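Long-range contacts in putative polyketide synthase (Streptomyces coelicolor, PDB 1U0M), which condenses five malonyl-CoA units into a pentaketide and cyclises it to 1,3,6,8-tetrahydroxynaphthalene, a precursor of melanin and of metabolites containing a naphthoquinone ring: residues 113-118 and 174-179; 93-98 and 200-205; 105-110 and 164-169; 98-103 and 206-211. All coordinates share one frame; numbering follows the deposited sequence.

Contact 1 of 4, residues 113-118 and 174-179; sequences SCTGFM and EFCSLC
T115 places its hydroxyl between the carboxylate of E174 and the backbone amide of F175. With OG1 set between the backbone N and the carbonyl carbon (chi1 42°), the hydroxyl donates to E174 OE1 over 2.9 Å. The same oxygen, T115 OG1, accepts from F175 N at 3.0 Å, so it is used in both directions. E174 leaves its strand obliquely to T115 and bends at chi2 (-75°), which folds the carboxylate over 113-115. Its OE1 is gripped twice: T115 OG1 arrives nearly along the C-O axis, while C114 N reaches the syn lone pair of E174 OE1 at 3.2 Å in an almost straight bond (166°). OE2 is hydrogen-bonded to S314, so both oxygens of this buried group have polar partners; two donors on OE1 would favour an ionised carboxylate. In the thiolase fold segment 113-118 follows strand 108-112 and segment 174-179 takes in the end of its parallel neighbour 167-175, close to the active site: the C114 side chain is about 7 Å from that of C146, the catalytic cysteine by similarity. C114 also packs on M119 of the second subunit, and S113 OG bonds to Y80. The methyl branch of T115, anti to its carbonyl carbon, rests against the start of the 3-10 turn 176-178, with CG2 at 3.5 Å from C176 CA and at 3.8 Å from C176 SG. Beyond it, C179, its SG anti to the carbonyl carbon, brings that sulfur to 3.7 Å from T115 O.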
loop_
_atom_site.group_PDB
_atom_site.type_symbol
_atom_site.label_atom_id
_atom_site.label_comp_id
_atom_site.label_asym_id
_atom_site.label_seq_id
_atom_site.Cartn_x
_atom_site.Cartn_y
_atom_site.Cartn_z
ATOM N N SER A 113 -1.999 7.660 0.822
ATOM C CA SER A 113 -2.773 8.472 -0.102
ATOM C C SER A 113 -3.646 7.582 -0.962
ATOM O O SER A 113 -3.191 6.556 -1.460
ATOM C CB SER A 113 -1.846 9.274 -1.005
ATOM O OG SER A 113 -2.587 9.846 -2.067
ATOM N N CYS A 114 -4.900 7.969 -1.139
ATOM C CA CYS A 114 -5.816 7.186 -1.966
ATOM C C CYS A 114 -6.407 8.068 -3.049
ATOM O O CYS A 114 -7.293 7.654 -3.794
ATOM C CB CYS A 114 -6.939 6.606 -1.106
ATOM S SG CYS A 114 -8.018 7.829 -0.363
ATOM N N THR A 115 -5.889 9.286 -3.154
ATOM C CA THR A 115 -6.402 10.250 -4.119
ATOM C C THR A 115 -5.669 10.332 -5.443
ATOM O O THR A 115 -5.973 11.168 -6.282
ATOM C CB THR A 115 -6.438 11.618 -3.485
ATOM O OG1 THR A 115 -5.238 11.800 -2.728
ATOM C CG2 THR A 115 -7.655 11.726 -2.561
ATOM N N GLY A 116 -4.710 9.450 -5.631
ATOM C CA GLY A 116 -3.971 9.436 -6.865
ATOM C C GLY A 116 -3.146 8.178 -6.845
ATOM O O GLY A 116 -3.049 7.507 -5.822
ATOM N N PHE A 117 -2.534 7.849 -7.966
ATOM C CA PHE A 117 -1.737 6.655 -7.994
ATOM C C PHE A 117 -0.443 6.785 -8.748
ATOM O O PHE A 117 -0.413 7.207 -9.899
ATOM C CB PHE A 117 -2.546 5.496 -8.567
ATOM C CG PHE A 117 -1.834 4.200 -8.502
ATOM C CD1 PHE A 117 -1.035 3.778 -9.556
ATOM C CD2 PHE A 117 -1.908 3.414 -7.350
ATOM C CE1 PHE A 117 -0.324 2.594 -9.466
ATOM C CE2 PHE A 117 -1.194 2.223 -7.253
ATOM C CZ PHE A 117 -0.407 1.813 -8.304
ATOM N N MET A 118 0.641 6.421 -8.083
ATOM C CA MET A 118 1.933 6.458 -8.723
ATOM C C MET A 118 2.843 5.335 -8.225
ATOM O O MET A 118 2.804 4.941 -7.054
ATOM C CB MET A 118 2.585 7.845 -8.560
ATOM C CG MET A 118 2.492 8.498 -7.187
ATOM S SD MET A 118 3.128 10.241 -7.147
ATOM C CE MET A 118 4.853 9.970 -7.658
ATOM N N GLU A 174 -3.456 14.007 0.668
ATOM C CA GLU A 174 -4.765 13.783 0.077
ATOM C C GLU A 174 -5.316 14.960 -0.723
ATOM O O GLU A 174 -5.597 16.031 -0.179
ATOM C CB GLU A 174 -5.749 13.380 1.183
ATOM C CG GLU A 174 -5.288 12.173 2.009
ATOM C CD GLU A 174 -5.431 10.841 1.263
ATOM O OE1 GLU A 174 -5.503 10.867 0.013
ATOM O OE2 GLU A 174 -5.466 9.770 1.923
ATOM N N PHE A 175 -5.473 14.745 -2.027
ATOM C CA PHE A 175 -6.007 15.755 -2.936
ATOM C C PHE A 175 -7.341 15.209 -3.446
ATOM O O PHE A 175 -7.477 14.859 -4.632
ATOM C CB PHE A 175 -5.043 15.951 -4.112
ATOM C CG PHE A 175 -3.669 16.436 -3.717
ATOM C CD1 PHE A 175 -2.543 16.015 -4.426
ATOM C CD2 PHE A 175 -3.500 17.339 -2.667
ATOM C CE1 PHE A 175 -1.265 16.484 -4.100
ATOM C CE2 PHE A 175 -2.224 17.818 -2.329
ATOM C CZ PHE A 175 -1.106 17.390 -3.050
ATOM N N CYS A 176 -8.335 15.171 -2.561
ATOM C CA CYS A 176 -9.639 14.596 -2.910
ATOM C C CYS A 176 -10.316 15.296 -4.079
ATOM O O CYS A 176 -11.103 14.689 -4.786
ATOM C CB CYS A 176 -10.578 14.580 -1.688
ATOM S SG CYS A 176 -9.944 13.666 -0.241
ATOM N N SER A 177 -10.010 16.571 -4.271
ATOM C CA SER A 177 -10.588 17.327 -5.363
ATOM C C SER A 177 -10.216 16.715 -6.701
ATOM O O SER A 177 -10.903 16.926 -7.690
ATOM C CB SER A 177 -10.098 18.769 -5.322
ATOM O OG SER A 177 -8.698 18.824 -5.508
ATOM N N LEU A 178 -9.118 15.967 -6.738
ATOM C CA LEU A 178 -8.674 15.338 -7.980
ATOM C C LEU A 178 -9.432 14.052 -8.285
ATOM O O LEU A 178 -9.099 13.325 -9.212
ATOM C CB LEU A 178 -7.167 15.072 -7.934
ATOM C CG LEU A 178 -6.312 16.346 -8.040
ATOM C CD1 LEU A 178 -6.690 17.104 -9.316
ATOM C CD2 LEU A 178 -6.548 17.253 -6.841
ATOM N N CYS A 179 -10.455 13.778 -7.490
ATOM C CA CYS A 179 -11.278 12.603 -7.693
ATOM C C CYS A 179 -12.700 13.048 -7.964
ATOM O O CYS A 179 -13.620 12.259 -7.899
ATOM C CB CYS A 179 -11.213 11.679 -6.474
ATOM S SG CYS A 179 -9.640 10.773 -6.341
#

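Contact 2 of 4, residues 93-98 and 200-205; sequences QRALDD and IAAAVV
The flat groups of this contact lie on the outer side of helix 93-98, where the amide of Q93 meets the carboxylate of D97 one helical turn on. D97 OD1 lies near the plane of the Q93 amide, whereas Q93 NE2 approaches from above the carboxylate plane, 35° out of it, at 3.0 Å from D97 OD1. Q93 reaches that position with CG anti to the backbone N and a bend at chi2 (66°). On the side turned to the strand no planar side chain takes part, and small aliphatic groups do the work. A95 points at strand 200-205, and its CB lies 3.2 Å from A202 O and 3.9 Å from A202 CB. The helix runs almost along the strand, 27° off parallel, with the axes only 7.1 Å apart; this close seating of helix 73-99 over the central sheet of the thiolase fold goes with alanines on both sides. V91, earlier in the helix, also packs on A202. V204 spans the next step: its CG2, anti to the carbonyl carbon, comes within 3.0 Å of A95 O, a tight approach of a methyl to a helix carbonyl. L96 sets out away from the strand but returns at its tip, crossing V204 at about a right angle, so that L96 CD2 touches V204 CG2 at 4.1 Å. On one flank R94 uses NH2 to bond V17 O of strand 11-18, which lies next to strand 198-206.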
loop_
_atom_site.group_PDB
_atom_site.type_symbol
_atom_site.label_atom_id
_atom_site.label_comp_id
_atom_site.label_asym_id
_atom_site.label_seq_id
_atom_site.Cartn_x
_atom_site.Cartn_y
_atom_site.Cartn_z
ATOM N N GLN A 93 9.285 18.598 6.828
ATOM C CA GLN A 93 10.272 19.375 7.567
ATOM C C GLN A 93 9.768 19.738 8.964
ATOM O O GLN A 93 10.279 19.252 9.975
ATOM C CB GLN A 93 10.597 20.658 6.813
ATOM C CG GLN A 93 11.703 21.442 7.454
ATOM C CD GLN A 93 13.023 20.701 7.394
ATOM O OE1 GLN A 93 13.639 20.593 6.328
ATOM N NE2 GLN A 93 13.460 20.170 8.535
ATOM N N ARG A 94 8.764 20.607 9.002
ATOM C CA ARG A 94 8.173 21.062 10.249
ATOM C C ARG A 94 7.823 19.922 11.188
ATOM O O ARG A 94 7.686 20.132 12.391
ATOM C CB ARG A 94 6.921 21.883 9.948
ATOM C CG ARG A 94 7.223 23.238 9.335
ATOM C CD ARG A 94 6.198 23.597 8.298
ATOM N NE ARG A 94 4.855 23.261 8.750
ATOM C CZ ARG A 94 3.777 23.352 7.985
ATOM N NH1 ARG A 94 3.895 23.773 6.732
ATOM N NH2 ARG A 94 2.593 23.016 8.470
ATOM N N ALA A 95 7.669 18.720 10.641
ATOM C CA ALA A 95 7.341 17.554 11.453
ATOM C C ALA A 95 8.605 16.975 12.078
ATOM O O ALA A 95 8.546 16.322 13.117
ATOM C CB ALA A 95 6.646 16.497 10.601
ATOM N N LEU A 96 9.742 17.196 11.427
ATOM C CA LEU A 96 11.021 16.714 11.933
ATOM C C LEU A 96 11.462 17.689 13.018
ATOM O O LEU A 96 11.855 17.292 14.119
ATOM C CB LEU A 96 12.063 16.680 10.815
ATOM C CG LEU A 96 11.835 15.635 9.722
ATOM C CD1 LEU A 96 12.871 15.784 8.624
ATOM C CD2 LEU A 96 11.901 14.250 10.334
ATOM N N ASP A 97 11.376 18.974 12.691
ATOM C CA ASP A 97 11.747 20.030 13.616
ATOM C C ASP A 97 11.025 19.858 14.953
ATOM O O ASP A 97 11.628 20.018 16.012
ATOM C CB ASP A 97 11.424 21.393 13.000
ATOM C CG ASP A 97 12.226 21.668 11.734
ATOM O OD1 ASP A 97 13.128 20.865 11.416
ATOM O OD2 ASP A 97 11.964 22.688 11.061
ATOM N N ASP A 98 9.742 19.517 14.905
ATOM C CA ASP A 98 8.959 19.320 16.124
ATOM C C ASP A 98 9.393 18.093 16.922
ATOM O O ASP A 98 9.549 18.159 18.142
ATOM C CB ASP A 98 7.472 19.198 15.789
ATOM C CG ASP A 98 6.826 20.535 15.516
ATOM O OD1 ASP A 98 7.390 21.315 14.719
ATOM O OD2 ASP A 98 5.750 20.803 16.094
ATOM N N ILE A 200 -2.515 17.946 3.629
ATOM C CA ILE A 200 -1.299 17.156 3.787
ATOM C C ILE A 200 -0.834 17.140 5.249
ATOM O O ILE A 200 -0.719 18.180 5.886
ATOM C CB ILE A 200 -0.160 17.720 2.917
ATOM C CG1 ILE A 200 -0.587 17.730 1.451
ATOM C CG2 ILE A 200 1.108 16.876 3.104
ATOM C CD1 ILE A 200 0.355 18.458 0.537
ATOM N N ALA A 201 -0.566 15.952 5.771
ATOM C CA ALA A 201 -0.109 15.821 7.147
ATOM C C ALA A 201 1.128 14.943 7.231
ATOM O O ALA A 201 1.270 13.975 6.476
ATOM C CB ALA A 201 -1.217 15.241 8.008
ATOM N N ALA A 202 2.013 15.290 8.164
ATOM C CA ALA A 202 3.262 14.565 8.396
ATOM C C ALA A 202 3.556 14.598 9.889
ATOM O O ALA A 202 3.591 15.667 10.500
ATOM C CB ALA A 202 4.405 15.220 7.624
ATOM N N ALA A 203 3.759 13.426 10.475
ATOM C CA ALA A 203 4.033 13.340 11.899
ATOM C C ALA A 203 5.089 12.292 12.172
ATOM O O ALA A 203 5.131 11.251 11.520
ATOM C CB ALA A 203 2.762 13.000 12.654
ATOM N N VAL A 204 5.946 12.572 13.142
ATOM C CA VAL A 204 6.996 11.638 13.482
ATOM C C VAL A 204 6.599 10.862 14.721
ATOM O O VAL A 204 5.869 11.364 15.574
ATOM C CB VAL A 204 8.311 12.364 13.753
ATOM C CG1 VAL A 204 9.435 11.351 13.901
ATOM C CG2 VAL A 204 8.600 13.338 12.626
ATOM N N VAL A 205 7.057 9.621 14.800
ATOM C CA VAL A 205 6.775 8.791 15.955
ATOM C C VAL A 205 8.097 8.225 16.443
ATOM O O VAL A 205 8.525 7.151 16.020
ATOM C CB VAL A 205 5.812 7.642 15.620
ATOM C CG1 VAL A 205 4.418 8.195 15.373
ATOM C CG2 VAL A 205 6.309 6.893 14.403
#

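Contact 3 of 4, residues 105-110 and 164-169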
loop_
_atom_site.group_PDB
_atom_site.type_symbol
_atom_site.label_atom_id
_atom_site.label_comp_id
_atom_site.label_asym_id
_atom_site.label_seq_id
_atom_site.Cartn_x
_atom_site.Cartn_y
_atom_site.Cartn_z
ATOM N N ASP A 105 17.167 10.498 10.804
ATOM C CA ASP A 105 16.880 9.763 12.027
ATOM C C ASP A 105 15.661 8.866 11.877
ATOM O O ASP A 105 15.255 8.182 12.821
ATOM C CB ASP A 105 16.695 10.732 13.196
ATOM C CG ASP A 105 18.011 11.091 13.863
ATOM O OD1 ASP A 105 18.345 10.461 14.891
ATOM O OD2 ASP A 105 18.717 11.986 13.351
ATOM N N ILE A 106 15.093 8.861 10.675
ATOM C CA ILE A 106 13.911 8.062 10.377
ATOM C C ILE A 106 14.313 6.745 9.720
ATOM O O ILE A 106 15.050 6.732 8.735
ATOM C CB ILE A 106 12.960 8.832 9.428
ATOM C CG1 ILE A 106 12.671 10.228 9.999
ATOM C CG2 ILE A 106 11.666 8.041 9.226
ATOM C CD1 ILE A 106 11.934 10.223 11.326
ATOM N N ASP A 107 13.825 5.639 10.267
ATOM C CA ASP A 107 14.150 4.326 9.725
ATOM C C ASP A 107 13.101 3.839 8.731
ATOM O O ASP A 107 13.385 2.991 7.892
ATOM C CB ASP A 107 14.279 3.291 10.850
ATOM C CG ASP A 107 15.304 3.684 11.902
ATOM O OD1 ASP A 107 14.945 4.438 12.833
ATOM O OD2 ASP A 107 16.472 3.240 11.799
ATOM N N VAL A 108 11.891 4.375 8.826
ATOM C CA VAL A 108 10.818 3.953 7.941
ATOM C C VAL A 108 9.849 5.076 7.605
ATOM O O VAL A 108 9.399 5.806 8.491
ATOM C CB VAL A 108 10.011 2.803 8.582
ATOM C CG1 VAL A 108 9.433 3.264 9.905
ATOM C CG2 VAL A 108 8.888 2.356 7.654
ATOM N N ILE A 109 9.542 5.222 6.320
ATOM C CA ILE A 109 8.581 6.223 5.878
ATOM C C ILE A 109 7.271 5.495 5.603
ATOM O O ILE A 109 7.260 4.404 5.034
ATOM C CB ILE A 109 9.010 6.931 4.584
ATOM C CG1 ILE A 109 10.266 7.765 4.830
ATOM C CG2 ILE A 109 7.874 7.815 4.092
ATOM C CD1 ILE A 109 10.668 8.643 3.658
ATOM N N ILE A 110 6.170 6.100 6.024
ATOM C CA ILE A 110 4.858 5.518 5.824
ATOM C C ILE A 110 4.029 6.553 5.084
ATOM O O ILE A 110 3.506 7.496 5.680
ATOM C CB ILE A 110 4.219 5.172 7.170
ATOM C CG1 ILE A 110 5.222 4.369 8.007
ATOM C CG2 ILE A 110 2.966 4.344 6.953
ATOM C CD1 ILE A 110 4.744 4.046 9.415
ATOM N N PRO A 164 12.871 -0.684 19.066
ATOM C CA PRO A 164 12.741 0.329 20.121
ATOM C C PRO A 164 13.394 1.688 19.895
ATOM O O PRO A 164 12.855 2.711 20.307
ATOM C CB PRO A 164 13.312 -0.378 21.351
ATOM C CG PRO A 164 13.021 -1.822 21.077
ATOM C CD PRO A 164 13.403 -1.937 19.629
ATOM N N GLU A 165 14.548 1.712 19.250
ATOM C CA GLU A 165 15.216 2.982 19.023
ATOM C C GLU A 165 14.910 3.537 17.633
ATOM O O GLU A 165 15.613 4.423 17.144
ATOM C CB GLU A 165 16.726 2.808 19.207
ATOM C CG GLU A 165 17.152 2.378 20.615
ATOM C CD GLU A 165 17.146 3.523 21.619
ATOM O OE1 GLU A 165 16.300 3.513 22.544
ATOM O OE2 GLU A 165 17.991 4.437 21.478
ATOM N N ALA A 166 13.849 3.023 17.009
ATOM C CA ALA A 166 13.455 3.443 15.665
ATOM C C ALA A 166 12.470 4.609 15.595
ATOM O O ALA A 166 11.521 4.691 16.379
ATOM C CB ALA A 166 12.886 2.257 14.906
ATOM N N ASN A 167 12.706 5.500 14.635
ATOM C CA ASN A 167 11.850 6.661 14.402
ATOM C C ASN A 167 11.162 6.524 13.049
ATOM O O ASN A 167 11.824 6.358 12.023
ATOM C CB ASN A 167 12.674 7.945 14.395
ATOM C CG ASN A 167 13.067 8.397 15.780
ATOM O OD1 ASN A 167 13.762 9.398 15.932
ATOM N ND2 ASN A 167 12.620 7.672 16.798
ATOM N N ALA A 168 9.837 6.610 13.043
ATOM C CA ALA A 168 9.078 6.497 11.804
ATOM C C ALA A 168 8.488 7.835 11.376
ATOM O O ALA A 168 8.152 8.675 12.207
ATOM C CB ALA A 168 7.969 5.466 11.969
ATOM N N LEU A 169 8.378 8.033 10.069
ATOM C CA LEU A 169 7.808 9.258 9.534
ATOM C C LEU A 169 6.496 8.956 8.830
ATOM O O LEU A 169 6.464 8.231 7.835
ATOM C CB LEU A 169 8.763 9.924 8.544
ATOM C CG LEU A 169 8.179 11.182 7.875
ATOM C CD1 LEU A 169 7.867 12.236 8.933
ATOM C CD2 LEU A 169 9.155 11.728 6.840
#
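Strands 108-110 and 167-169 run parallel, their axes 4.8 Å apart at closest approach and 30° from one another, with V108 paired to A168 and I109 to L169. They are neighbours in the central sheet of the thiolase fold, where strand 108-112 lies between 137-141 and 167-175. The hydrogen bonds weave in the parallel manner: L169 N donates to V108 O at 2.9 Å, and L169 O then accepts from I110 N at 2.8 Å, each donor lying nearly along the C=O axis. Toward the start of the pairing, D107 holds both backbone polar atoms of N167. D107 N donates to N167 O at 2.8 Å, while the D107 carboxylate, its CG anti to the carbonyl carbon, swings round so that its OD1 takes N167 N on the anti lone pair at 3.1 Å. A side-chain oxygen is thus the acceptor for the amide that opens strand 167-175. I106 crosses N167 at about a right angle and turns CG2, anti to its backbone N, against L169 CB at 3.5 Å; V204 and F132 pack around this pair. The opposite face of the sheet, bearing V108 and A168, is covered by F159 and A156 of helix 148-162. Here V108 places CG1 in the crowded position between its backbone N and carbonyl carbon (chi1 59°), which pushes V108 CG1 unusually tightly against A168 CB, at 3.4 Å.

Contact 4 of 4, residues 98-103 and 206-211; sequences DAELLA and RGRGGT
A Schellman motif ends helix 73-99, and two arginines from the loop after strand 198-206 gather at the carbonyls it presents. E100, with positive phi (62°), is the C-prime residue: L101 N turns back to L96 O and E100 N to D97 O. The turn out of the helix leaves A99 O and E100 O facing segment 206-211. R206 leaves the backbone with CG in the crowded position between N and the carbonyl carbon, then bends at chi3, bringing NH1 to A99 O at 2.8 Å in a weak, strongly bent bond. R208, bent at chi2, offers both terminal nitrogens; its NH2 makes weak bonds to A99 O and to E100 O, each 3.2 Å long, though the position of A99 O is uncertain. R208 NH2 lies over one face of the R206 guanidinium in the model, at a spacing too short to be relied on; the other face is covered by G210 C and T211 N. The two neighbouring positive charges would be eased by the helix-end carbonyls and by E100, which runs beside R206 with its carboxylate turned 17° from the guanidinium plane. That pairing is a long salt bridge, 3.9 Å from E100 OE1 to R206 NH1. N167 of the neighbouring strand packs against L101 and both arginines. Within the loop, G209 bends its carbonyl back onto R206, so that R206 NH2 meets a lone pair of G209 O at 2.5 Å.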
loop_
_atom_site.group_PDB
_atom_site.type_symbol
_atom_site.label_atom_id
_atom_site.label_comp_id
_atom_site.label_asym_id
_atom_site.label_seq_id
_atom_site.Cartn_x
_atom_site.Cartn_y
_atom_site.Cartn_z
ATOM N N ASP A 98 9.742 19.517 14.905
ATOM C CA ASP A 98 8.959 19.320 16.124
ATOM C C ASP A 98 9.393 18.093 16.922
ATOM O O ASP A 98 9.549 18.159 18.142
ATOM C CB ASP A 98 7.472 19.198 15.789
ATOM C CG ASP A 98 6.826 20.535 15.516
ATOM O OD1 ASP A 98 7.390 21.315 14.719
ATOM O OD2 ASP A 98 5.750 20.803 16.094
ATOM N N ALA A 99 9.572 16.968 16.242
ATOM C CA ALA A 99 9.993 15.747 16.920
ATOM C C ALA A 99 11.487 15.837 17.214
ATOM O O ALA A 99 12.046 15.024 17.953
ATOM C CB ALA A 99 9.693 14.536 16.051
ATOM N N GLU A 100 12.124 16.844 16.628
ATOM C CA GLU A 100 13.550 17.066 16.806
ATOM C C GLU A 100 14.363 15.894 16.269
ATOM O O GLU A 100 14.878 15.067 17.025
ATOM C CB GLU A 100 13.858 17.318 18.285
ATOM C CG GLU A 100 13.082 18.506 18.851
ATOM C CD GLU A 100 13.384 18.784 20.310
ATOM O OE1 GLU A 100 13.367 17.827 21.114
ATOM O OE2 GLU A 100 13.622 19.961 20.653
ATOM N N LEU A 101 14.438 15.834 14.941
ATOM C CA LEU A 101 15.182 14.817 14.211
ATOM C C LEU A 101 15.534 15.420 12.873
ATOM O O LEU A 101 14.972 16.434 12.464
ATOM C CB LEU A 101 14.343 13.567 13.930
ATOM C CG LEU A 101 13.879 12.610 15.020
ATOM C CD1 LEU A 101 15.061 12.240 15.882
ATOM C CD2 LEU A 101 12.778 13.246 15.829
ATOM N N LEU A 102 16.467 14.778 12.191
ATOM C CA LEU A 102 16.876 15.200 10.865
ATOM C C LEU A 102 16.333 14.108 9.944
ATOM O O LEU A 102 15.905 13.048 10.415
ATOM C CB LEU A 102 18.401 15.265 10.780
ATOM C CG LEU A 102 19.080 14.144 11.571
ATOM C CD1 LEU A 102 20.217 13.544 10.773
ATOM C CD2 LEU A 102 19.565 14.692 12.906
ATOM N N ALA A 103 16.336 14.368 8.644
ATOM C CA ALA A 103 15.846 13.388 7.689
ATOM C C ALA A 103 16.440 12.021 8.010
ATOM O O ALA A 103 15.769 10.990 7.913
ATOM C CB ALA A 103 16.243 13.808 6.280
ATOM N N ARG A 206 8.752 8.977 17.320
ATOM C CA ARG A 206 10.029 8.562 17.875
ATOM C C ARG A 206 9.773 7.654 19.069
ATOM O O ARG A 206 9.034 8.010 19.985
ATOM C CB ARG A 206 10.844 9.789 18.291
ATOM C CG ARG A 206 10.216 10.609 19.405
ATOM C CD ARG A 206 10.830 12.004 19.504
ATOM N NE ARG A 206 11.384 12.286 20.829
ATOM C CZ ARG A 206 11.549 13.509 21.331
ATOM N NH1 ARG A 206 11.201 14.578 20.625
ATOM N NH2 ARG A 206 12.058 13.665 22.546
ATOM N N GLY A 207 10.363 6.465 19.031
ATOM C CA GLY A 207 10.199 5.522 20.120
ATOM C C GLY A 207 11.195 5.858 21.207
ATOM O O GLY A 207 10.994 5.536 22.377
ATOM N N ARG A 208 12.271 6.526 20.802
ATOM C CA ARG A 208 13.339 6.935 21.706
ATOM C C ARG A 208 12.776 7.595 22.959
ATOM O O ARG A 208 13.245 7.345 24.071
ATOM C CB ARG A 208 14.283 7.909 20.986
ATOM C CG ARG A 208 14.131 9.375 21.387
ATOM C CD ARG A 208 13.887 10.265 20.185
ATOM N NE ARG A 208 14.181 11.666 20.472
ATOM C CZ ARG A 208 13.986 12.660 19.611
ATOM N NH1 ARG A 208 13.490 12.404 18.412
ATOM N NH2 ARG A 208 14.297 13.908 19.939
ATOM N N GLY A 209 11.767 8.435 22.770
ATOM C CA GLY A 209 11.159 9.130 23.886
ATOM C C GLY A 209 10.779 10.530 23.461
ATOM O O GLY A 209 11.542 11.477 23.647
ATOM N N GLY A 210 9.593 10.661 22.883
ATOM C CA GLY A 210 9.152 11.960 22.431
ATOM C C GLY A 210 8.182 12.653 23.354
ATOM O O GLY A 210 8.028 12.291 24.521
ATOM N N THR A 211 7.529 13.670 22.809
ATOM C CA THR A 211 6.549 14.446 23.544
ATOM C C THR A 211 5.252 14.521 22.741
ATOM O O THR A 211 5.192 15.133 21.676
ATOM C CB THR A 211 7.081 15.861 23.832
ATOM O OG1 THR A 211 6.009 16.686 24.308
ATOM C CG2 THR A 211 7.708 16.466 22.573
#

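Overall arrangement
Following the chain from the N terminus, the first of these segments lies on helix 73-99, which opens two of the loops: its residues 93-98 belong to contact 2, and its end, sharing D98, to contact 4. Strand 108-112 follows, starting contact 3 near its beginning and contact 1 just beyond its end. Some fifty residues later, strand 167-175 closes contact 3 first and then contact 1, so these two loops cross. Strand 198-206 closes contact 2 and the loop after it contact 4, a second crossing pair that encloses the first. Contacts 2, 3 and 4 adjoin at one end of the sheet, where V205 N probably bonds A168 O; contact 1 lies farther along, near the probable active-site cysteine C146.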